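Local coordinates for protein P47 (Clostridium botulinum, PDB 6EKT) that belongs to the TULIP-like proteins of a botulinum neurotoxin type A2 gene cluster and may help protect the toxin on its way through the host gut, at residues Ala353-Asp358 and Phe397-Asn402; Phe344-Thr349 and Thr422-Asn427; Gly313-Ile318 and Gln339-Phe344. All coordinates share one frame; numbering follows the deposited sequence.

Contact 1 (Ala353-Asp358 and Phe397-Asn402); sequences AYFEVD and FELINN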
loop_
_atom_site.group_PDB
_atom_site.type_symbol
_atom_site.label_atom_id
_atom_site.label_comp_id
_atom_site.label_asym_id
_atom_site.label_seq_id
_atom_site.Cartn_x
_atom_site.Cartn_y
_atom_site.Cartn_z
ATOM N N ALA A 353 -3.353 5.172 16.711
ATOM C CA ALA A 353 -4.373 4.970 15.684
ATOM C C ALA A 353 -5.453 4.128 16.335
ATOM O O ALA A 353 -5.184 3.026 16.836
ATOM C CB ALA A 353 -3.802 4.246 14.487
ATOM N N TYR A 354 -6.673 4.658 16.330
ATOM C CA TYR A 354 -7.768 4.062 17.079
ATOM C C TYR A 354 -9.108 4.402 16.452
ATOM O O TYR A 354 -9.231 5.343 15.651
ATOM C CB TYR A 354 -7.713 4.515 18.563
ATOM C CG TYR A 354 -7.865 6.019 18.777
ATOM C CD1 TYR A 354 -6.762 6.879 18.698
ATOM C CD2 TYR A 354 -9.125 6.579 19.061
ATOM C CE1 TYR A 354 -6.902 8.255 18.897
ATOM C CE2 TYR A 354 -9.277 7.949 19.250
ATOM C CZ TYR A 354 -8.170 8.780 19.166
ATOM O OH TYR A 354 -8.342 10.132 19.358
ATOM N N PHE A 355 -10.112 3.628 16.842
ATOM C CA PHE A 355 -11.477 3.907 16.494
ATOM C C PHE A 355 -12.174 4.487 17.739
ATOM O O PHE A 355 -12.156 3.866 18.799
ATOM C CB PHE A 355 -12.153 2.639 15.991
ATOM C CG PHE A 355 -11.667 2.196 14.634
ATOM C CD1 PHE A 355 -12.242 2.721 13.476
ATOM C CD2 PHE A 355 -10.613 1.272 14.515
ATOM C CE1 PHE A 355 -11.795 2.317 12.231
ATOM C CE2 PHE A 355 -10.168 0.860 13.261
ATOM C CZ PHE A 355 -10.765 1.383 12.121
ATOM N N GLU A 356 -12.719 5.696 17.593
ATOM C CA GLU A 356 -13.384 6.427 18.672
ATOM C C GLU A 356 -14.631 5.697 19.112
ATOM O O GLU A 356 -15.280 5.025 18.304
ATOM C CB GLU A 356 -13.831 7.812 18.193
ATOM C CG GLU A 356 -12.803 8.926 18.244
ATOM C CD GLU A 356 -13.367 10.244 17.727
ATOM O OE1 GLU A 356 -14.532 10.259 17.249
ATOM O OE2 GLU A 356 -12.640 11.263 17.772
ATOM N N VAL A 357 -14.993 5.876 20.386
ATOM C CA VAL A 357 -16.314 5.454 20.870
ATOM C C VAL A 357 -17.352 6.378 20.233
ATOM O O VAL A 357 -17.099 7.586 20.064
ATOM C CB VAL A 357 -16.383 5.538 22.417
ATOM C CG1 VAL A 357 -17.748 5.112 22.932
ATOM C CG2 VAL A 357 -15.286 4.679 23.046
ATOM N N ASP A 358 -18.488 5.815 19.843
ATOM C CA ASP A 358 -19.580 6.601 19.304
ATOM C C ASP A 358 -20.173 7.444 20.438
ATOM O O ASP A 358 -20.506 6.918 21.502
ATOM C CB ASP A 358 -20.627 5.671 18.686
ATOM C CG ASP A 358 -21.649 6.402 17.851
ATOM O OD1 ASP A 358 -21.725 7.643 17.880
ATOM O OD2 ASP A 358 -22.410 5.720 17.146
ATOM N N PHE A 397 -11.603 0.986 19.977
ATOM C CA PHE A 397 -10.383 0.195 20.239
ATOM C C PHE A 397 -9.191 0.781 19.483
ATOM O O PHE A 397 -9.376 1.557 18.536
ATOM C CB PHE A 397 -10.590 -1.289 19.848
ATOM C CG PHE A 397 -10.926 -1.496 18.385
ATOM C CD1 PHE A 397 -12.255 -1.404 17.927
ATOM C CD2 PHE A 397 -9.917 -1.786 17.456
ATOM C CE1 PHE A 397 -12.559 -1.586 16.587
ATOM C CE2 PHE A 397 -10.224 -1.973 16.115
ATOM C CZ PHE A 397 -11.538 -1.869 15.683
ATOM N N GLU A 398 -7.989 0.397 19.908
ATOM C CA GLU A 398 -6.754 0.885 19.320
ATOM C C GLU A 398 -6.174 -0.153 18.370
ATOM O O GLU A 398 -6.225 -1.355 18.641
ATOM C CB GLU A 398 -5.755 1.175 20.449
ATOM C CG GLU A 398 -4.742 2.267 20.166
ATOM C CD GLU A 398 -3.872 2.569 21.390
ATOM O OE1 GLU A 398 -4.409 2.703 22.504
ATOM O OE2 GLU A 398 -2.646 2.676 21.230
ATOM N N LEU A 399 -5.612 0.314 17.251
ATOM C CA LEU A 399 -4.776 -0.539 16.438
ATOM C C LEU A 399 -3.401 -0.595 17.062
ATOM O O LEU A 399 -3.009 0.302 17.822
ATOM C CB LEU A 399 -4.662 -0.002 15.005
ATOM C CG LEU A 399 -5.950 0.217 14.194
ATOM C CD1 LEU A 399 -5.560 0.690 12.798
ATOM C CD2 LEU A 399 -6.822 -1.032 14.100
ATOM N N ILE A 400 -2.670 -1.654 16.738
ATOM C CA ILE A 400 -1.239 -1.715 16.996
ATOM C C ILE A 400 -0.590 -0.821 15.956
ATOM O O ILE A 400 -0.762 -1.024 14.735
ATOM C CB ILE A 400 -0.691 -3.141 16.833
ATOM C CG1 ILE A 400 -1.325 -4.076 17.862
ATOM C CG2 ILE A 400 0.841 -3.161 16.921
ATOM C CD1 ILE A 400 -1.541 -5.465 17.310
ATOM N N ASN A 401 0.151 0.177 16.426
ATOM C CA ASN A 401 0.918 0.999 15.518
ATOM C C ASN A 401 2.251 0.307 15.226
ATOM O O ASN A 401 3.197 0.457 15.999
ATOM C CB ASN A 401 1.108 2.423 16.086
ATOM C CG ASN A 401 1.936 3.328 15.166
ATOM O OD1 ASN A 401 2.704 2.858 14.331
ATOM N ND2 ASN A 401 1.793 4.637 15.338
ATOM N N ASN A 402 2.304 -0.470 14.140
ATOM C CA ASN A 402 3.576 -1.006 13.600
ATOM C C ASN A 402 3.843 -0.449 12.189
ATOM O O ASN A 402 4.393 -1.148 11.329
ATOM C CB ASN A 402 3.556 -2.545 13.570
ATOM C CG ASN A 402 2.500 -3.107 12.620
ATOM O OD1 ASN A 402 1.599 -2.396 12.169
ATOM N ND2 ASN A 402 2.620 -4.389 12.298
HETATM O O HOH W 1 -2.095 2.959 17.725
#
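Phe355 and Phe397 lie side by side and point the same way where strand 352-368 pairs antiparallel with the short, weakly bonded strand 397-398 at the end of the curled sheet of this TULIP-family protein. Phe355 CB stands above the rim of the Phe397 ring and 3.9 Å from Phe397 O; CD2 sits over a face of that ring, 3.5 Å from Phe397 CZ; CE2, nearer the tip, meets Leu399 CD2, a methyl at the ring edge, at 3.9 Å. The two ring planes are inclined at 35°, an oblique pair with centroids 5.0 Å apart. Phe397 comes alongside Phe355 with its CG between its own backbone N and carbonyl carbon (chi1 60°). Both phenylalanines and Leu399 are buried, with Phe247 of helix 244-252 against Phe355 and Leu399, and Leu316 against both rings. On the other sheet face Tyr354 and Glu398 form a non-hydrogen-bonded pair, touching through Tyr354 CB and Glu398 CG. Backbone bonds flank this pair: Phe355 N gives a nearly straight bond to Phe397 O, and Leu399 N one to Ala353 O. A water bridges the two backbones, accepting from Ala353 N at 2.7 Å and donating to Leu399 O at 2.8 Å.

Contact 2 (Phe344-Thr349 and Thr422-Asn427); sequences FVYNST and TNVTLN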
loop_
_atom_site.group_PDB
_atom_site.type_symbol
_atom_site.label_atom_id
_atom_site.label_comp_id
_atom_site.label_asym_id
_atom_site.label_seq_id
_atom_site.Cartn_x
_atom_site.Cartn_y
_atom_site.Cartn_z
ATOM N N PHE A 344 -12.374 6.351 12.625
ATOM C CA PHE A 344 -10.921 6.213 12.711
ATOM C C PHE A 344 -10.267 7.570 13.002
ATOM O O PHE A 344 -10.670 8.588 12.438
ATOM C CB PHE A 344 -10.325 5.610 11.408
ATOM C CG PHE A 344 -8.809 5.486 11.451
ATOM C CD1 PHE A 344 -8.191 4.503 12.245
ATOM C CD2 PHE A 344 -7.997 6.382 10.755
ATOM C CE1 PHE A 344 -6.799 4.406 12.307
ATOM C CE2 PHE A 344 -6.603 6.288 10.820
ATOM C CZ PHE A 344 -6.005 5.306 11.606
ATOM N N VAL A 345 -9.262 7.574 13.881
ATOM C CA VAL A 345 -8.452 8.751 14.185
ATOM C C VAL A 345 -6.999 8.305 14.222
ATOM O O VAL A 345 -6.683 7.250 14.784
ATOM C CB VAL A 345 -8.785 9.378 15.575
ATOM C CG1 VAL A 345 -7.879 10.573 15.864
ATOM C CG2 VAL A 345 -10.244 9.812 15.658
ATOM N N TYR A 346 -6.135 9.113 13.610
ATOM C CA TYR A 346 -4.700 9.020 13.804
ATOM C C TYR A 346 -4.258 10.311 14.458
ATOM O O TYR A 346 -4.393 11.399 13.881
ATOM C CB TYR A 346 -3.949 8.787 12.481
ATOM C CG TYR A 346 -2.437 8.753 12.657
ATOM C CD1 TYR A 346 -1.830 7.755 13.435
ATOM C CD2 TYR A 346 -1.616 9.730 12.065
ATOM C CE1 TYR A 346 -0.457 7.711 13.614
ATOM C CE2 TYR A 346 -0.237 9.695 12.233
ATOM C CZ TYR A 346 0.332 8.683 13.005
ATOM O OH TYR A 346 1.686 8.627 13.185
ATOM N N ASN A 347 -3.785 10.182 15.694
ATOM C CA ASN A 347 -3.206 11.287 16.443
ATOM C C ASN A 347 -1.721 11.355 16.079
ATOM O O ASN A 347 -0.948 10.452 16.418
ATOM C CB ASN A 347 -3.399 11.041 17.940
ATOM C CG ASN A 347 -2.863 12.165 18.811
ATOM O OD1 ASN A 347 -1.859 12.794 18.505
ATOM N ND2 ASN A 347 -3.526 12.388 19.935
ATOM N N SER A 348 -1.342 12.423 15.382
ATOM C CA SER A 348 0.025 12.590 14.875
ATOM C C SER A 348 1.063 12.921 15.961
ATOM O O SER A 348 2.264 12.804 15.715
ATOM C CB SER A 348 0.051 13.641 13.768
ATOM O OG SER A 348 -0.470 14.870 14.245
ATOM N N THR A 349 0.607 13.319 17.149
ATOM C CA THR A 349 1.519 13.663 18.257
ATOM C C THR A 349 1.977 12.416 19.018
ATOM O O THR A 349 3.182 12.163 19.126
ATOM C CB THR A 349 0.905 14.717 19.206
ATOM O OG1 THR A 349 0.354 15.782 18.425
ATOM C CG2 THR A 349 1.964 15.297 20.167
ATOM N N THR A 422 4.502 9.978 8.346
ATOM C CA THR A 422 3.976 11.345 8.383
ATOM C C THR A 422 2.451 11.412 8.489
ATOM O O THR A 422 1.916 12.316 9.123
ATOM C CB THR A 422 4.420 12.148 7.146
ATOM O OG1 THR A 422 4.126 11.397 5.968
ATOM C CG2 THR A 422 5.917 12.444 7.192
ATOM N N ASN A 423 1.753 10.475 7.846
ATOM C CA ASN A 423 0.296 10.463 7.845
ATOM C C ASN A 423 -0.242 9.036 7.749
ATOM O O ASN A 423 0.363 8.169 7.123
ATOM C CB ASN A 423 -0.285 11.317 6.700
ATOM C CG ASN A 423 -0.064 12.816 6.885
ATOM O OD1 ASN A 423 0.481 13.477 6.006
ATOM N ND2 ASN A 423 -0.488 13.358 8.025
ATOM N N VAL A 424 -1.383 8.808 8.391
ATOM C CA VAL A 424 -2.055 7.512 8.390
ATOM C C VAL A 424 -3.523 7.835 8.163
ATOM O O VAL A 424 -4.135 8.560 8.959
ATOM C CB VAL A 424 -1.863 6.757 9.727
ATOM C CG1 VAL A 424 -2.635 5.456 9.735
ATOM C CG2 VAL A 424 -0.385 6.485 9.999
ATOM N N THR A 425 -4.082 7.280 7.090
ATOM C CA THR A 425 -5.442 7.584 6.667
ATOM C C THR A 425 -6.233 6.301 6.430
ATOM O O THR A 425 -5.747 5.381 5.769
ATOM C CB THR A 425 -5.404 8.432 5.358
ATOM O OG1 THR A 425 -4.713 9.657 5.620
ATOM C CG2 THR A 425 -6.815 8.780 4.859
ATOM N N LEU A 426 -7.465 6.257 6.940
ATOM C CA LEU A 426 -8.421 5.261 6.495
ATOM C C LEU A 426 -9.440 5.879 5.556
ATOM O O LEU A 426 -10.155 6.776 5.946
ATOM C CB LEU A 426 -9.124 4.590 7.693
ATOM C CG LEU A 426 -10.140 3.495 7.360
ATOM C CD1 LEU A 426 -9.449 2.322 6.673
ATOM C CD2 LEU A 426 -10.887 3.065 8.641
ATOM N N ASN A 427 -9.498 5.392 4.316
ATOM C CA ASN A 427 -10.514 5.829 3.371
ATOM C C ASN A 427 -10.802 4.683 2.409
ATOM O O ASN A 427 -10.326 4.684 1.266
ATOM C CB ASN A 427 -10.075 7.091 2.618
ATOM C CG ASN A 427 -11.209 7.732 1.855
ATOM O OD1 ASN A 427 -12.358 7.325 1.988
ATOM N ND2 ASN A 427 -10.897 8.755 1.056
HETATM O O HOH W 2 2.932 10.932 12.171
#
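Tyr346 and Phe344 both hold CG opposite the backbone N (chi1 177° and 179°), which sends their rings across to strand 422-426, and Val424 at chi1 177° splits its methyls between them. CG2 stands 3.7 Å from the centroid of the Tyr346 ring, almost on the ring normal, a CH-pi contact; CB of Val424 lies over the same face, 3.6 Å from Tyr346 CG. The other methyl, CG1, touches Phe344 CZ at 3.9 Å. Phe344 turns its edge to the backbone here, with Val424 O in the plane of the ring, while its CD2 meets Leu426 CB at 3.7 Å. A water lies in the tyrosine ring plane, 2.8 Å from Tyr346 OH, and donates a weak bond to Thr422 O. The segments run antiparallel, yet their axes come no nearer than 7.2 Å and no direct hydrogen bond joins them: side chains on one face of the curled sheet pack against strand 422-426, the edge strand of another sheet. Beyond Tyr346, Asn347 OD1 takes the Thr349 N-H in an Asx turn. That six-stranded sheet continues in strand 430-434, with a classic bulge at Thr422 and Asn423, whereas strand 329-347 runs beside strand 352-368.

Contact 3 (Gly313-Ile318 and Gln339-Phe344); sequences GNKLKI and QSINKF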
loop_
_atom_site.group_PDB
_atom_site.type_symbol
_atom_site.label_atom_id
_atom_site.label_comp_id
_atom_site.label_asym_id
_atom_site.label_seq_id
_atom_site.Cartn_x
_atom_site.Cartn_y
_atom_site.Cartn_z
ATOM N N GLY A 313 -16.058 5.466 4.340
ATOM C CA GLY A 313 -14.637 5.322 4.074
ATOM C C GLY A 313 -13.768 5.277 5.321
ATOM O O GLY A 313 -12.802 4.526 5.380
ATOM N N ASN A 314 -14.100 6.081 6.324
ATOM C CA ASN A 314 -13.178 6.263 7.462
ATOM C C ASN A 314 -13.790 5.838 8.811
ATOM O O ASN A 314 -13.258 6.177 9.858
ATOM C CB ASN A 314 -12.711 7.732 7.544
ATOM C CG ASN A 314 -13.828 8.695 7.940
ATOM O OD1 ASN A 314 -15.000 8.498 7.580
ATOM N ND2 ASN A 314 -13.471 9.760 8.677
ATOM N N LYS A 315 -14.919 5.141 8.773
ATOM C CA LYS A 315 -15.601 4.728 10.023
ATOM C C LYS A 315 -15.976 3.252 9.957
ATOM O O LYS A 315 -16.058 2.650 8.864
ATOM C CB LYS A 315 -16.864 5.586 10.252
ATOM C CG LYS A 315 -16.633 7.096 10.160
ATOM C CD LYS A 315 -17.917 7.900 10.298
ATOM C CE LYS A 315 -17.705 9.378 9.979
ATOM N NZ LYS A 315 -17.621 9.645 8.502
ATOM N N LEU A 316 -16.225 2.671 11.125
ATOM C CA LEU A 316 -16.815 1.355 11.215
ATOM C C LEU A 316 -18.258 1.521 11.666
ATOM O O LEU A 316 -18.525 2.284 12.607
ATOM C CB LEU A 316 -16.036 0.475 12.210
ATOM C CG LEU A 316 -14.591 0.128 11.873
ATOM C CD1 LEU A 316 -13.960 -0.562 13.081
ATOM C CD2 LEU A 316 -14.496 -0.728 10.610
ATOM N N LYS A 317 -19.178 0.845 10.977
ATOM C CA LYS A 317 -20.564 0.765 11.416
ATOM C C LYS A 317 -20.727 -0.619 12.010
ATOM O O LYS A 317 -20.492 -1.634 11.337
ATOM C CB LYS A 317 -21.546 0.990 10.253
ATOM C CG LYS A 317 -23.026 0.843 10.615
ATOM C CD LYS A 317 -23.951 1.167 9.432
ATOM C CE LYS A 317 -24.373 2.627 9.422
ATOM N NZ LYS A 317 -25.450 2.898 8.412
ATOM N N ILE A 318 -21.153 -0.651 13.271
ATOM C CA ILE A 318 -21.243 -1.887 14.046
ATOM C C ILE A 318 -22.706 -2.059 14.425
ATOM O O ILE A 318 -23.309 -1.160 15.031
ATOM C CB ILE A 318 -20.346 -1.868 15.319
ATOM C CG1 ILE A 318 -18.882 -1.641 14.938
ATOM C CG2 ILE A 318 -20.506 -3.168 16.109
ATOM C CD1 ILE A 318 -17.970 -1.238 16.089
ATOM N N GLN A 339 -26.601 -0.014 17.432
ATOM C CA GLN A 339 -25.962 0.449 16.204
ATOM C C GLN A 339 -24.977 1.581 16.531
ATOM O O GLN A 339 -25.403 2.652 16.975
ATOM C CB GLN A 339 -27.029 0.920 15.208
ATOM C CG GLN A 339 -28.101 -0.119 14.876
ATOM C CD GLN A 339 -29.297 -0.078 15.807
ATOM O OE1 GLN A 339 -29.649 0.971 16.354
ATOM N NE2 GLN A 339 -29.945 -1.226 15.985
ATOM N N SER A 340 -23.681 1.335 16.300
ATOM C CA SER A 340 -22.607 2.261 16.655
ATOM C C SER A 340 -21.828 2.641 15.404
ATOM O O SER A 340 -21.599 1.799 14.527
ATOM C CB SER A 340 -21.666 1.565 17.628
ATOM O OG SER A 340 -20.642 2.421 18.087
ATOM N N ILE A 341 -21.436 3.901 15.327
ATOM C CA ILE A 341 -20.559 4.386 14.253
ATOM C C ILE A 341 -19.273 4.874 14.896
ATOM O O ILE A 341 -19.299 5.777 15.735
ATOM C CB ILE A 341 -21.240 5.498 13.417
ATOM C CG1 ILE A 341 -22.534 4.956 12.795
ATOM C CG2 ILE A 341 -20.283 6.024 12.339
ATOM C CD1 ILE A 341 -23.558 6.012 12.405
ATOM N N ASN A 342 -18.151 4.277 14.501
ATOM C CA ASN A 342 -16.880 4.493 15.192
ATOM C C ASN A 342 -15.822 5.006 14.223
ATOM O O ASN A 342 -15.363 4.254 13.341
ATOM C CB ASN A 342 -16.416 3.206 15.856
ATOM C CG ASN A 342 -17.403 2.710 16.912
ATOM O OD1 ASN A 342 -18.436 2.129 16.576
ATOM N ND2 ASN A 342 -17.118 2.998 18.186
ATOM N N LYS A 343 -15.451 6.278 14.403
ATOM C CA LYS A 343 -14.570 6.981 13.463
ATOM C C LYS A 343 -13.106 6.646 13.708
ATOM O O LYS A 343 -12.631 6.707 14.843
ATOM C CB LYS A 343 -14.781 8.498 13.558
ATOM C CG LYS A 343 -13.997 9.301 12.511
ATOM C CD LYS A 343 -13.657 10.706 12.977
ATOM C CE LYS A 343 -14.780 11.684 12.688
ATOM N NZ LYS A 343 -14.490 12.992 13.350
ATOM N N PHE A 344 -12.374 6.351 12.625
ATOM C CA PHE A 344 -10.921 6.213 12.711
ATOM C C PHE A 344 -10.267 7.570 13.002
ATOM O O PHE A 344 -10.670 8.588 12.438
ATOM C CB PHE A 344 -10.325 5.610 11.408
ATOM C CG PHE A 344 -8.809 5.486 11.451
ATOM C CD1 PHE A 344 -8.191 4.503 12.245
ATOM C CD2 PHE A 344 -7.997 6.382 10.755
ATOM C CE1 PHE A 344 -6.799 4.406 12.307
ATOM C CE2 PHE A 344 -6.603 6.288 10.820
ATOM C CZ PHE A 344 -6.005 5.306 11.606
HETATM O O HOH W 3 -10.755 9.364 9.882
#
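Leu316 and Asn342 exchange two backbone hydrogen bonds, Asn342 N to Leu316 O at 2.8 Å and Leu316 N to Asn342 O at 2.9 Å, and Ile318 does the same with Ser340. A fifth bond, Phe344 N to Asn314 O, carries the pairing one residue ahead of strand 315-326. Between these lie the non-hydrogen-bonded pairs Lys315 with Lys343 and Lys317 with Ile341, where CA-H groups approach carbonyl oxygens, Ile341 CA to Leu316 O among them. This register belongs to the antiparallel beta hairpin of strands 315-326 and 329-347, part of the curled sheet. Van der Waals packing differs on its two faces. On the Lys315 face, that chain lies obliquely across its neighbours, CD against Ile341 CG2 at 3.6 Å and CG near Lys343 CB. On the face of Leu316 and Ile318, the Ile318 CD1 methyl meets Asn342 OD1 at 3.4 Å, the side chains at about a right angle. Side-chain polar bonds secure that amide: Ser340 OG donates to Asn342 OD1 at 2.7 Å, tilted 28° from the carbonyl plane, and Asn342 ND2 bonds Glu356 O, just past the 353-355 part of strand 352-368. Lys315 bends at its last torsion (chi4 77°), which lets NZ reach a lone pair of Asn314 OD1, 3.0 Å away, besides its salt bridge to Glu312. A water accepts from Asn314 ND2 and donates to Phe344 O at 2.7 Å.

Along the chain, contact 3 closes first, joining 313-318 to 339-344 around a hairpin of 20 intervening residues. The same strand 329-347 runs on through Phe344, shared by both contacts, into contact 2, whose partner lies 73 residues later at 422-427. Within that long excursion the chain turns back as strand 352-368, passes helix 374-394 and closes contact 1 at 397-402, so contact 1 is enclosed by contact 2, while contact 3 precedes both. Contacts 3 and 1 are the first and last pairings in the run 315-326, 329-347, 352-368, 397-398 of one curled sheet; Asp358 OD2 and Ile341 N, 2.8 Å apart, link them directly. Contact 2 packs this sheet against the edge strand of a separate six-stranded sheet.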